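Local structure of alpha-/beta-galactoside alpha-2,3-sialyltransferase (Photobacterium phosphoreum, 2ZWI) at residues Y170-R174 with A175-E179; A307-T311 with D312-D316; F327-P330 with N331-N335; A350-Q353 with V354-L358; N359-R363 with N364-L368. The protein probably transfers sialic acid from its CMP-activated donor to galactosides in an alpha-2,3 linkage, as a GT-B-type glycosyltransferase that binds CMP and zinc. All coordinates share one frame; numbering follows the deposited sequence.

From the N terminus, contact 1 (170-179) comes first, turning the chain at the end of strand 168-172 in the seven-stranded parallel sheet. The other four lie in the half of the protein built round the six-stranded parallel sheet. Contact 2 (307-316) ends helix 305-310, contact 3 (327-335) leads from helix 325-328 into strand 334-340, contact 4 (350-358) runs along helix 350-357 to its end, and contact 5 (359-368) turns into strand 366-368. They follow in series; none nests in or crosses another. Space joins them further: Phe-327 packs on Met-355, Ile-309 on Pro-330, and Ile-352 on Val-366. Arg-174 of contact 1 bonds to Leu-358 of contact 4, tying the two sheet regions together.

Contact 1 (Y170-R174 with A175-E179); sequences YHMLR and ADIFE
Arg-174 grips Asp-176 side-on, one nitrogen to each carboxylate oxygen. NE of Arg-174 donates to OD1 of Asp-176 at 2.8 Å, on the syn lone pair of OD1, and NH2 of Arg-174 reaches OD2 of Asp-176 at 2.7 Å on its syn side. The guanidinium and carboxylate planes are 25° apart, so this salt bridge is nearly coplanar and holds both charges in a fixed orientation. Long enough to fold back, the arginine does so through chi2 (-68°) and chi3 (-61°), bringing its guanidinium edge onto the acid two residues on. NH2 also donates to Leu-358 O, across from the other sheet region. Backbone groups are met as well: Arg-174 O accepts from Ile-177 N at 3.1 Å, which opens the 3-10 segment 175-178 that follows strand 168-172 of the parallel seven-stranded sheet, and Asp-176 O takes Glu-179 N at 2.9 Å. Around the turn, Tyr-117 OH bonds to Arg-174 N, while Gln-197 pairs its OE1 with Ala-175 N and its NE2 with Leu-173 O. Apart from these polar bonds, Met-172, flexible and apolar, makes a Met-aromatic contact: SD lies at the edge of the Phe-178 ring, 3.9 Å from CE2. The bend at its chi3 carries CE of Met-172 to CG2 of Ile-177 (3.9 Å), a methyl that itself lies over one face of the Phe-178 ring.

Contact 2 (A307-T311 with D312-D316); sequences ALIMT and DALPD
A Schellman motif ends helix 305-310, with Asp-312 as its C-prime residue. Its longer-reaching bond, 2.8 Å from Ala-313 N to Leu-308 O, runs nearly straight out from the carbonyl. The companion, from Asp-312 N to Ile-309 O at 3.1 Å, approaches from well above the carbonyl plane. Asp-312 has a positive phi (55°), a left-handed backbone that aspartate tolerates better than beta-branched residues do, and its polar side chain suits an exposed corner. Thr-311 finishes the last turn with its hydroxyl: OG1 donates to Ala-307 O at 2.8 Å, while Thr-311 N reaches the same Ala-307 O from the opposite face of the carbonyl. A chi1 of 61° swings OG1 back over the helix for this bond, so a buried hydroxyl is satisfied. Beyond the turn, Leu-314 folds back on the helix, its CD1 3.7 Å from CA of Ile-309 and 3.8 Å from CG1 of Ile-309. Ala-313, a small buried residue whose CB points back toward the helix, packs on helix 223-230, while Met-310 and Thr-311 touch helix 208-218 and the chain runs on through Pro-315 into strand 317-321.

Contact 3 (F327-P330 with N331-N335); sequences FSLP and NTVEN
Pro-330 O accepts a hydrogen bond from Val-333 N at 3.2 Å, the closing bond of a type I beta turn from Pro-330 to Val-333. The donor stands 47° out of the carbonyl plane. The turn belongs to the connection of a beta-alpha-beta unit, taking the chain from the short, weakly bonded helix 325-328 into strand 334-340, which lies beside strand 317-321. Its two corner residues, Asn-331 and Thr-332, are polar and exposed, as suits a turn at the surface. Proline, which has no N-H to offer, is well placed at the first position, where the carbonyl does the work. Toward strand 317-321 the packing is apolar. Val-333 is modelled with chi1 at 15°, close to eclipsed, so the places of its two methyls are uncertain and the 3.0 Å approach of its CG1 to Pro-330 O is doubtful. Leu-329, with CG anti to its nitrogen (chi1 -166°), lies across Val-333 at about a right angle: as modelled, its CG is 3.7 Å from CG1 of Val-333, and its CD2 is 3.8 Å from CG2 of Val-333. Two branched apolar side chains fit here, whichever methyls meet. Val-318 of the neighbouring strand touches both of them, Phe-305 of helix 305-310 adds to the cover over Leu-329, and Leu-314 meets the Pro-330 ring. At the outer corner OG1 of Thr-332 lies beside CB of Pro-330, 3.8 Å away.

Contact 4 (A350-Q353 with V354-L358); sequences ALIQ and VMIEL
Four successive backbone bonds, each from residue i+4 back to residue i, tie 350-353 to 354-358. The straightest are Glu-357 N to Gln-353 O, 2.9 Å with an N-H...O angle of 168°, and Val-354 N to Ala-350 O, also 2.9 Å. Between them Ile-356 N meets Ile-352 O in the carbonyl plane at 3.0 Å, while Met-355 N to Leu-351 O stretches to 3.2 Å. Side chains one turn apart then lie alongside each other. Ile-352 CG2 touches Ile-356 CD1 at 3.8 Å, the two isoleucines pointing the same way. In Leu-351 a chi1 of -179° turns the branch along the helix, and its CG comes to 4.0 Å from SD of Met-355, whose long, unbranched chain runs beside it. These two pack on Phe-327 and Tyr-340, whereas the isoleucine pair faces Val-366. Ala-350, being small, lets Tyr-121 of helix 114-125 come close, and the charged Glu-357 occupies a partly exposed place near the end. Large apolar residues one turn apart thus give the helix a sheet-facing side, an arrangement typical of the crossover helix in a beta-alpha-beta unit, here between the neighbouring parallel strands 334-340 and 366-368 of a Rossmann-like GT-B domain.

Contact 5 (N359-R363 with N364-L368); sequences NIVNR and NDVKL
Val-361 lays its CG1 against CG2 of Val-366 at 3.7 Å, the two valines crossing at about a right angle. The other branch of Val-361, CG2, runs past CB of Asp-365 at 3.9 Å. Both methyls of Val-361 are thus used, and a beta-branched residue suits its extended backbone. Between these valines the chain bends: Asp-365 N donates to Asn-362 O at 2.8 Å, coming from above the carbonyl plane (57° out of it), and Arg-363 and Asn-364 at the corners have the backbone angles of a type I beta turn. All three residues from Asn-362 to Asn-364 are polar and exposed, as befits a surface turn. A water bridges its mouth, accepting from Asn-362 N at 2.9 Å and donating to OD2 of Asp-365 at 2.6 Å, so that the carboxylate is linked through water to the backbone at the first turn residue. Lys-367 curls back, bent at chi2 (72°) and chi4, to bring its NZ to Asn-364 O at 2.9 Å, where the ammonium donates to the carbonyl of the second corner residue. The turn launches strand 366-368, an edge strand, within this chain, of the six-stranded parallel sheet; Lys-367 pairs by backbone bonds with Ile-338 and Tyr-340 of strand 334-340, while Val-366 packs against Ile-352 and Ile-356 of helix 350-357.

Contact 1 (Y170-R174 with A175-E179)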
# COMPACT_ATOMS: atom_id res chain seq x y z
N TYR A 170 13.03 3.62 -0.14
CA TYR A 170 11.59 3.88 -0.24
C TYR A 170 11.01 3.00 -1.33
O TYR A 170 11.28 3.18 -2.52
CB TYR A 170 11.30 5.35 -0.54
CG TYR A 170 11.56 6.23 0.65
CD1 TYR A 170 10.63 6.30 1.69
CD2 TYR A 170 12.73 6.96 0.77
CE1 TYR A 170 10.85 7.06 2.80
CE2 TYR A 170 12.97 7.76 1.90
CZ TYR A 170 12.02 7.79 2.91
OH TYR A 170 12.20 8.55 4.03
N HIS A 171 10.22 2.02 -0.90
CA HIS A 171 9.52 1.16 -1.84
C HIS A 171 8.21 1.85 -2.20
O HIS A 171 7.34 2.03 -1.34
CB HIS A 171 9.29 -0.19 -1.21
CG HIS A 171 10.54 -0.85 -0.71
ND1 HIS A 171 11.10 -1.94 -1.35
CD2 HIS A 171 11.34 -0.59 0.35
CE1 HIS A 171 12.18 -2.33 -0.69
NE2 HIS A 171 12.35 -1.52 0.34
N MET A 172 8.08 2.28 -3.45
CA MET A 172 6.95 3.13 -3.82
C MET A 172 5.96 2.47 -4.76
O MET A 172 6.33 1.78 -5.72
CB MET A 172 7.45 4.43 -4.46
CG MET A 172 8.35 5.30 -3.56
SD MET A 172 8.76 6.86 -4.38
CE MET A 172 7.16 7.69 -4.27
N LEU A 173 4.68 2.72 -4.51
CA LEU A 173 3.61 2.31 -5.40
C LEU A 173 3.90 2.72 -6.83
O LEU A 173 3.75 1.92 -7.75
CB LEU A 173 2.30 2.93 -4.95
CG LEU A 173 1.15 2.09 -4.42
CD1 LEU A 173 1.48 0.61 -4.19
CD2 LEU A 173 0.52 2.75 -3.20
N ARG A 174 4.32 3.97 -7.00
CA ARG A 174 4.61 4.49 -8.33
C ARG A 174 5.85 5.37 -8.23
O ARG A 174 5.74 6.58 -8.06
CB ARG A 174 3.41 5.28 -8.89
CG ARG A 174 2.18 4.43 -9.29
CD ARG A 174 2.46 3.53 -10.52
NE ARG A 174 2.82 4.30 -11.71
CZ ARG A 174 1.96 4.70 -12.64
NH1 ARG A 174 0.68 4.40 -12.54
NH2 ARG A 174 2.39 5.41 -13.67
N ALA A 175 7.02 4.74 -8.30
CA ALA A 175 8.29 5.44 -8.30
C ALA A 175 8.40 6.48 -9.44
O ALA A 175 9.14 7.45 -9.33
CB ALA A 175 9.44 4.44 -8.38
N ASP A 176 7.65 6.26 -10.51
CA ASP A 176 7.64 7.16 -11.68
C ASP A 176 6.81 8.44 -11.48
O ASP A 176 6.64 9.22 -12.43
CB ASP A 176 7.17 6.40 -12.93
CG ASP A 176 5.77 5.82 -12.78
OD1 ASP A 176 5.37 5.49 -11.63
OD2 ASP A 176 5.06 5.70 -13.80
N ILE A 177 6.31 8.65 -10.26
CA ILE A 177 5.69 9.93 -9.89
C ILE A 177 6.66 11.10 -10.17
O ILE A 177 6.24 12.19 -10.55
CB ILE A 177 5.18 9.94 -8.41
CG1 ILE A 177 4.31 11.18 -8.12
CG2 ILE A 177 6.35 9.82 -7.41
CD1 ILE A 177 3.00 11.26 -8.91
N PHE A 178 7.96 10.85 -10.00
CA PHE A 178 8.99 11.87 -10.23
C PHE A 178 9.30 12.09 -11.71
O PHE A 178 10.15 12.92 -12.04
CB PHE A 178 10.27 11.53 -9.46
CG PHE A 178 10.08 11.48 -7.97
CD1 PHE A 178 9.93 12.66 -7.23
CD2 PHE A 178 10.06 10.26 -7.30
CE1 PHE A 178 9.76 12.62 -5.85
CE2 PHE A 178 9.88 10.22 -5.91
CZ PHE A 178 9.72 11.40 -5.19
N GLU A 179 8.62 11.36 -12.58
CA GLU A 179 8.76 11.53 -14.03
C GLU A 179 7.46 11.99 -14.68
O GLU A 179 7.31 11.89 -15.90
CB GLU A 179 9.27 10.25 -14.70
CG GLU A 179 10.78 10.13 -14.76
CD GLU A 179 11.40 9.90 -13.40
OE1 GLU A 179 10.89 9.04 -12.64
OE2 GLU A 179 12.40 10.59 -13.08

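Contact 2 (A307-T311 with D312-D316)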
# COMPACT_ATOMS: atom_id res chain seq x y z
N ALA A 307 -3.43 -8.78 -2.48
CA ALA A 307 -3.30 -10.24 -2.45
C ALA A 307 -3.71 -10.87 -3.80
O ALA A 307 -3.07 -11.82 -4.26
CB ALA A 307 -4.09 -10.85 -1.29
N LEU A 308 -4.76 -10.33 -4.42
CA LEU A 308 -5.16 -10.73 -5.76
C LEU A 308 -4.07 -10.42 -6.77
O LEU A 308 -3.81 -11.21 -7.69
CB LEU A 308 -6.45 -10.02 -6.21
CG LEU A 308 -7.72 -10.15 -5.36
CD1 LEU A 308 -8.90 -9.46 -6.04
CD2 LEU A 308 -8.03 -11.59 -5.09
N ILE A 309 -3.46 -9.25 -6.63
CA ILE A 309 -2.39 -8.85 -7.53
C ILE A 309 -1.19 -9.80 -7.39
O ILE A 309 -0.68 -10.32 -8.38
CB ILE A 309 -1.95 -7.38 -7.32
CG1 ILE A 309 -3.12 -6.42 -7.59
CG2 ILE A 309 -0.77 -7.05 -8.23
CD1 ILE A 309 -2.94 -5.02 -7.00
N MET A 310 -0.75 -10.01 -6.15
CA MET A 310 0.48 -10.77 -5.90
C MET A 310 0.35 -12.22 -6.36
O MET A 310 1.33 -12.81 -6.85
CB MET A 310 0.90 -10.68 -4.42
CG MET A 310 2.35 -11.09 -4.16
SD MET A 310 3.54 -10.09 -5.07
CE MET A 310 3.76 -8.70 -3.97
N THR A 311 -0.86 -12.78 -6.23
CA THR A 311 -1.13 -14.17 -6.60
C THR A 311 -1.51 -14.34 -8.08
O THR A 311 -1.88 -15.44 -8.51
CB THR A 311 -2.19 -14.83 -5.66
OG1 THR A 311 -3.45 -14.14 -5.73
CG2 THR A 311 -1.71 -14.85 -4.23
N ASP A 312 -1.40 -13.26 -8.85
CA ASP A 312 -1.75 -13.20 -10.27
C ASP A 312 -3.20 -13.66 -10.53
O ASP A 312 -3.46 -14.45 -11.43
CB ASP A 312 -0.73 -14.00 -11.11
CG ASP A 312 -0.83 -13.71 -12.60
OD1 ASP A 312 -0.42 -14.60 -13.38
OD2 ASP A 312 -1.30 -12.62 -13.00
N ALA A 313 -4.14 -13.17 -9.72
CA ALA A 313 -5.55 -13.48 -9.90
C ALA A 313 -6.29 -12.21 -10.31
O ALA A 313 -7.16 -11.73 -9.60
CB ALA A 313 -6.13 -14.07 -8.64
N LEU A 314 -5.93 -11.69 -11.48
CA LEU A 314 -6.42 -10.39 -11.94
C LEU A 314 -7.48 -10.57 -13.02
O LEU A 314 -7.40 -11.52 -13.79
CB LEU A 314 -5.27 -9.54 -12.48
CG LEU A 314 -4.58 -8.48 -11.60
CD1 LEU A 314 -5.05 -8.46 -10.14
CD2 LEU A 314 -3.08 -8.66 -11.71
N PRO A 315 -8.46 -9.64 -13.09
CA PRO A 315 -9.51 -9.71 -14.09
C PRO A 315 -9.04 -9.04 -15.37
O PRO A 315 -7.90 -8.56 -15.44
CB PRO A 315 -10.62 -8.87 -13.45
CG PRO A 315 -9.87 -7.78 -12.75
CD PRO A 315 -8.62 -8.46 -12.22
N ASP A 316 -9.91 -8.99 -16.37
CA ASP A 316 -9.59 -8.35 -17.62
C ASP A 316 -9.70 -6.84 -17.50
O ASP A 316 -8.97 -6.10 -18.16
CB ASP A 316 -10.49 -8.88 -18.73
CG ASP A 316 -10.22 -10.34 -19.02
OD1 ASP A 316 -9.15 -10.62 -19.60
OD2 ASP A 316 -11.06 -11.20 -18.65

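Contact 3 (F327-P330 with N331-N335)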
# COMPACT_ATOMS: atom_id res chain seq x y z
N PHE A 327 -3.78 2.24 -7.46
CA PHE A 327 -2.34 2.59 -7.46
C PHE A 327 -1.41 1.38 -7.59
O PHE A 327 -0.29 1.51 -8.10
CB PHE A 327 -1.97 3.38 -6.20
CG PHE A 327 -2.44 4.81 -6.22
CD1 PHE A 327 -1.58 5.82 -6.64
CD2 PHE A 327 -3.73 5.14 -5.81
CE1 PHE A 327 -2.01 7.15 -6.66
CE2 PHE A 327 -4.16 6.47 -5.83
CZ PHE A 327 -3.31 7.47 -6.25
N SER A 328 -1.85 0.22 -7.12
CA SER A 328 -1.02 -0.99 -7.21
C SER A 328 -1.44 -1.92 -8.35
O SER A 328 -0.75 -2.90 -8.65
CB SER A 328 -1.01 -1.75 -5.88
OG SER A 328 -2.31 -2.15 -5.52
N LEU A 329 -2.57 -1.61 -8.97
CA LEU A 329 -3.10 -2.41 -10.06
C LEU A 329 -2.15 -2.36 -11.25
O LEU A 329 -1.75 -1.27 -11.66
CB LEU A 329 -4.48 -1.90 -10.46
CG LEU A 329 -5.35 -2.76 -11.35
CD1 LEU A 329 -5.75 -4.04 -10.64
CD2 LEU A 329 -6.57 -1.99 -11.76
N PRO A 330 -1.76 -3.53 -11.79
CA PRO A 330 -0.93 -3.52 -13.00
C PRO A 330 -1.62 -2.81 -14.17
O PRO A 330 -2.85 -2.92 -14.32
CB PRO A 330 -0.74 -5.00 -13.31
CG PRO A 330 -0.91 -5.68 -11.94
CD PRO A 330 -2.01 -4.90 -11.31
N ASN A 331 -0.86 -2.06 -14.97
CA ASN A 331 -1.43 -1.24 -16.05
C ASN A 331 -1.92 -2.03 -17.27
O ASN A 331 -2.48 -1.45 -18.20
CB ASN A 331 -0.47 -0.10 -16.46
CG ASN A 331 0.86 -0.61 -17.02
OD1 ASN A 331 1.86 0.12 -17.01
ND2 ASN A 331 0.88 -1.84 -17.50
N THR A 332 -1.72 -3.35 -17.25
CA THR A 332 -2.26 -4.28 -18.26
C THR A 332 -3.76 -4.51 -18.07
O THR A 332 -4.46 -4.92 -18.99
CB THR A 332 -1.59 -5.67 -18.17
OG1 THR A 332 -1.59 -6.08 -16.80
CG2 THR A 332 -0.15 -5.63 -18.67
N VAL A 333 -4.26 -4.30 -16.85
CA VAL A 333 -5.71 -4.38 -16.64
C VAL A 333 -6.39 -3.06 -17.02
O VAL A 333 -5.99 -1.99 -16.58
CB VAL A 333 -6.13 -5.00 -15.23
CG1 VAL A 333 -4.97 -5.05 -14.26
CG2 VAL A 333 -7.38 -4.36 -14.63
N GLU A 334 -7.38 -3.15 -17.89
CA GLU A 334 -8.10 -1.97 -18.37
C GLU A 334 -8.92 -1.30 -17.26
O GLU A 334 -9.70 -1.96 -16.59
CB GLU A 334 -9.01 -2.35 -19.53
CG GLU A 334 -9.84 -1.17 -20.08
CD GLU A 334 -11.00 -1.59 -20.97
OE1 GLU A 334 -11.30 -2.81 -21.06
OE2 GLU A 334 -11.62 -0.71 -21.59
N ASN A 335 -8.74 0.00 -17.09
CA ASN A 335 -9.56 0.78 -16.17
C ASN A 335 -10.70 1.46 -16.95
O ASN A 335 -10.45 2.36 -17.73
CB ASN A 335 -8.70 1.83 -15.46
CG ASN A 335 -9.43 2.53 -14.31
OD1 ASN A 335 -8.91 3.49 -13.74
ND2 ASN A 335 -10.62 2.06 -13.97

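Contact 4 (A350-Q353 with V354-L358)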
# COMPACT_ATOMS: atom_id res chain seq x y z
N ALA A 350 -6.88 16.65 -5.57
CA ALA A 350 -5.53 16.07 -5.58
C ALA A 350 -5.53 14.61 -5.97
O ALA A 350 -4.69 14.16 -6.75
CB ALA A 350 -4.87 16.23 -4.21
N LEU A 351 -6.47 13.86 -5.40
CA LEU A 351 -6.56 12.44 -5.68
C LEU A 351 -6.84 12.20 -7.17
O LEU A 351 -6.18 11.38 -7.80
CB LEU A 351 -7.60 11.75 -4.78
CG LEU A 351 -7.76 10.23 -4.96
CD1 LEU A 351 -6.54 9.42 -4.44
CD2 LEU A 351 -9.05 9.75 -4.32
N ILE A 352 -7.79 12.95 -7.72
CA ILE A 352 -8.13 12.82 -9.15
C ILE A 352 -6.92 13.20 -10.01
O ILE A 352 -6.54 12.46 -10.91
CB ILE A 352 -9.35 13.69 -9.54
CG1 ILE A 352 -10.63 13.13 -8.89
CG2 ILE A 352 -9.47 13.80 -11.06
CD1 ILE A 352 -11.90 13.92 -9.15
N GLN A 353 -6.32 14.36 -9.72
CA GLN A 353 -5.20 14.84 -10.52
C GLN A 353 -3.96 13.94 -10.49
O GLN A 353 -3.33 13.75 -11.53
CB GLN A 353 -4.85 16.30 -10.21
CG GLN A 353 -5.95 17.32 -10.56
CD GLN A 353 -6.40 17.25 -12.02
OE1 GLN A 353 -7.59 17.18 -12.30
NE2 GLN A 353 -5.44 17.25 -12.94
N VAL A 354 -3.60 13.40 -9.33
CA VAL A 354 -2.44 12.50 -9.25
C VAL A 354 -2.70 11.22 -10.03
O VAL A 354 -1.79 10.66 -10.65
CB VAL A 354 -2.06 12.06 -7.80
CG1 VAL A 354 -0.61 11.56 -7.77
CG2 VAL A 354 -2.20 13.18 -6.84
N MET A 355 -3.95 10.76 -10.02
CA MET A 355 -4.32 9.53 -10.74
C MET A 355 -4.31 9.76 -12.25
O MET A 355 -3.89 8.88 -13.01
CB MET A 355 -5.66 8.98 -10.23
CG MET A 355 -5.55 8.43 -8.79
SD MET A 355 -7.08 7.83 -8.04
CE MET A 355 -7.15 6.17 -8.69
N ILE A 356 -4.71 10.95 -12.68
CA ILE A 356 -4.57 11.31 -14.10
C ILE A 356 -3.10 11.39 -14.52
O ILE A 356 -2.70 10.79 -15.52
CB ILE A 356 -5.35 12.61 -14.45
CG1 ILE A 356 -6.85 12.33 -14.47
CG2 ILE A 356 -4.88 13.19 -15.79
CD1 ILE A 356 -7.72 13.61 -14.39
N GLU A 357 -2.30 12.11 -13.73
CA GLU A 357 -0.86 12.29 -14.03
C GLU A 357 -0.08 10.98 -14.13
O GLU A 357 0.84 10.85 -14.95
CB GLU A 357 -0.19 13.22 -13.01
CG GLU A 357 -0.68 14.66 -13.06
CD GLU A 357 -0.50 15.30 -14.43
OE1 GLU A 357 -1.50 15.79 -15.01
OE2 GLU A 357 0.64 15.28 -14.94
N LEU A 358 -0.47 10.00 -13.32
CA LEU A 358 0.15 8.67 -13.31
C LEU A 358 -0.42 7.71 -14.36
O LEU A 358 -0.02 6.54 -14.42
CB LEU A 358 0.02 8.04 -11.92
CG LEU A 358 0.93 8.64 -10.85
CD1 LEU A 358 0.46 8.21 -9.49
CD2 LEU A 358 2.36 8.21 -11.09

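Contact 5 (N359-R363 with N364-L368)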
# COMPACT_ATOMS: atom_id res chain seq x y z
N ASN A 359 -1.34 8.21 -15.17
CA ASN A 359 -2.03 7.42 -16.19
C ASN A 359 -2.72 6.19 -15.61
O ASN A 359 -2.79 5.15 -16.26
CB ASN A 359 -1.07 7.06 -17.33
CG ASN A 359 -0.41 8.28 -17.93
OD1 ASN A 359 -1.02 9.01 -18.71
ND2 ASN A 359 0.84 8.52 -17.56
N ILE A 360 -3.21 6.31 -14.38
CA ILE A 360 -4.01 5.28 -13.74
C ILE A 360 -5.40 5.26 -14.39
O ILE A 360 -6.04 4.22 -14.52
CB ILE A 360 -4.09 5.51 -12.20
CG1 ILE A 360 -2.73 5.20 -11.55
CG2 ILE A 360 -5.20 4.67 -11.57
CD1 ILE A 360 -2.58 5.70 -10.13
N VAL A 361 -5.84 6.45 -14.81
CA VAL A 361 -7.15 6.64 -15.41
C VAL A 361 -7.06 7.75 -16.45
O VAL A 361 -6.39 8.76 -16.24
CB VAL A 361 -8.21 6.99 -14.31
CG1 VAL A 361 -7.86 8.29 -13.57
CG2 VAL A 361 -9.65 7.01 -14.88
N ASN A 362 -7.71 7.52 -17.60
CA ASN A 362 -7.89 8.54 -18.63
C ASN A 362 -8.73 9.67 -18.05
O ASN A 362 -9.72 9.41 -17.35
CB ASN A 362 -8.58 7.91 -19.84
CG ASN A 362 -8.47 8.76 -21.10
OD1 ASN A 362 -7.75 8.41 -22.03
ND2 ASN A 362 -9.20 9.86 -21.14
N ARG A 363 -8.36 10.91 -18.34
CA ARG A 363 -9.11 12.10 -17.93
C ARG A 363 -10.59 12.02 -18.33
O ARG A 363 -11.47 12.49 -17.61
CB ARG A 363 -8.45 13.36 -18.52
CG ARG A 363 -9.11 14.69 -18.14
CD ARG A 363 -8.41 15.89 -18.79
NE ARG A 363 -7.38 16.46 -17.92
CZ ARG A 363 -6.09 16.13 -17.95
NH1 ARG A 363 -5.64 15.21 -18.80
NH2 ARG A 363 -5.25 16.73 -17.10
N ASN A 364 -10.86 11.42 -19.49
CA ASN A 364 -12.22 11.19 -19.97
C ASN A 364 -13.02 10.12 -19.21
O ASN A 364 -14.24 10.04 -19.38
CB ASN A 364 -12.21 10.86 -21.46
CG ASN A 364 -11.83 12.05 -22.32
OD1 ASN A 364 -11.95 13.21 -21.91
ND2 ASN A 364 -11.36 11.77 -23.53
N ASP A 365 -12.34 9.29 -18.42
CA ASP A 365 -12.97 8.20 -17.67
C ASP A 365 -13.16 8.53 -16.19
O ASP A 365 -13.70 7.72 -15.42
CB ASP A 365 -12.17 6.90 -17.85
CG ASP A 365 -12.08 6.46 -19.31
OD1 ASP A 365 -13.02 6.71 -20.08
OD2 ASP A 365 -11.06 5.85 -19.69
N VAL A 366 -12.73 9.73 -15.81
CA VAL A 366 -12.96 10.28 -14.47
C VAL A 366 -14.39 10.83 -14.34
O VAL A 366 -14.80 11.72 -15.10
CB VAL A 366 -11.94 11.41 -14.14
CG1 VAL A 366 -12.31 12.09 -12.81
CG2 VAL A 366 -10.50 10.87 -14.12
N LYS A 367 -15.13 10.32 -13.37
CA LYS A 367 -16.51 10.72 -13.17
C LYS A 367 -16.76 11.10 -11.70
O LYS A 367 -16.06 10.64 -10.80
CB LYS A 367 -17.45 9.59 -13.62
CG LYS A 367 -17.69 9.50 -15.17
CD LYS A 367 -16.47 8.98 -15.93
CE LYS A 367 -16.66 8.82 -17.43
NZ LYS A 367 -16.87 10.08 -18.20
N LEU A 368 -17.74 11.97 -11.48
CA LEU A 368 -18.13 12.38 -10.13
C LEU A 368 -19.45 11.72 -9.75
O LEU A 368 -20.30 11.50 -10.61
CB LEU A 368 -18.27 13.90 -10.02
CG LEU A 368 -17.10 14.82 -10.38
CD1 LEU A 368 -17.20 15.27 -11.82
CD2 LEU A 368 -17.10 16.03 -9.46
O HOH W 1 -9.25 5.04 -18.02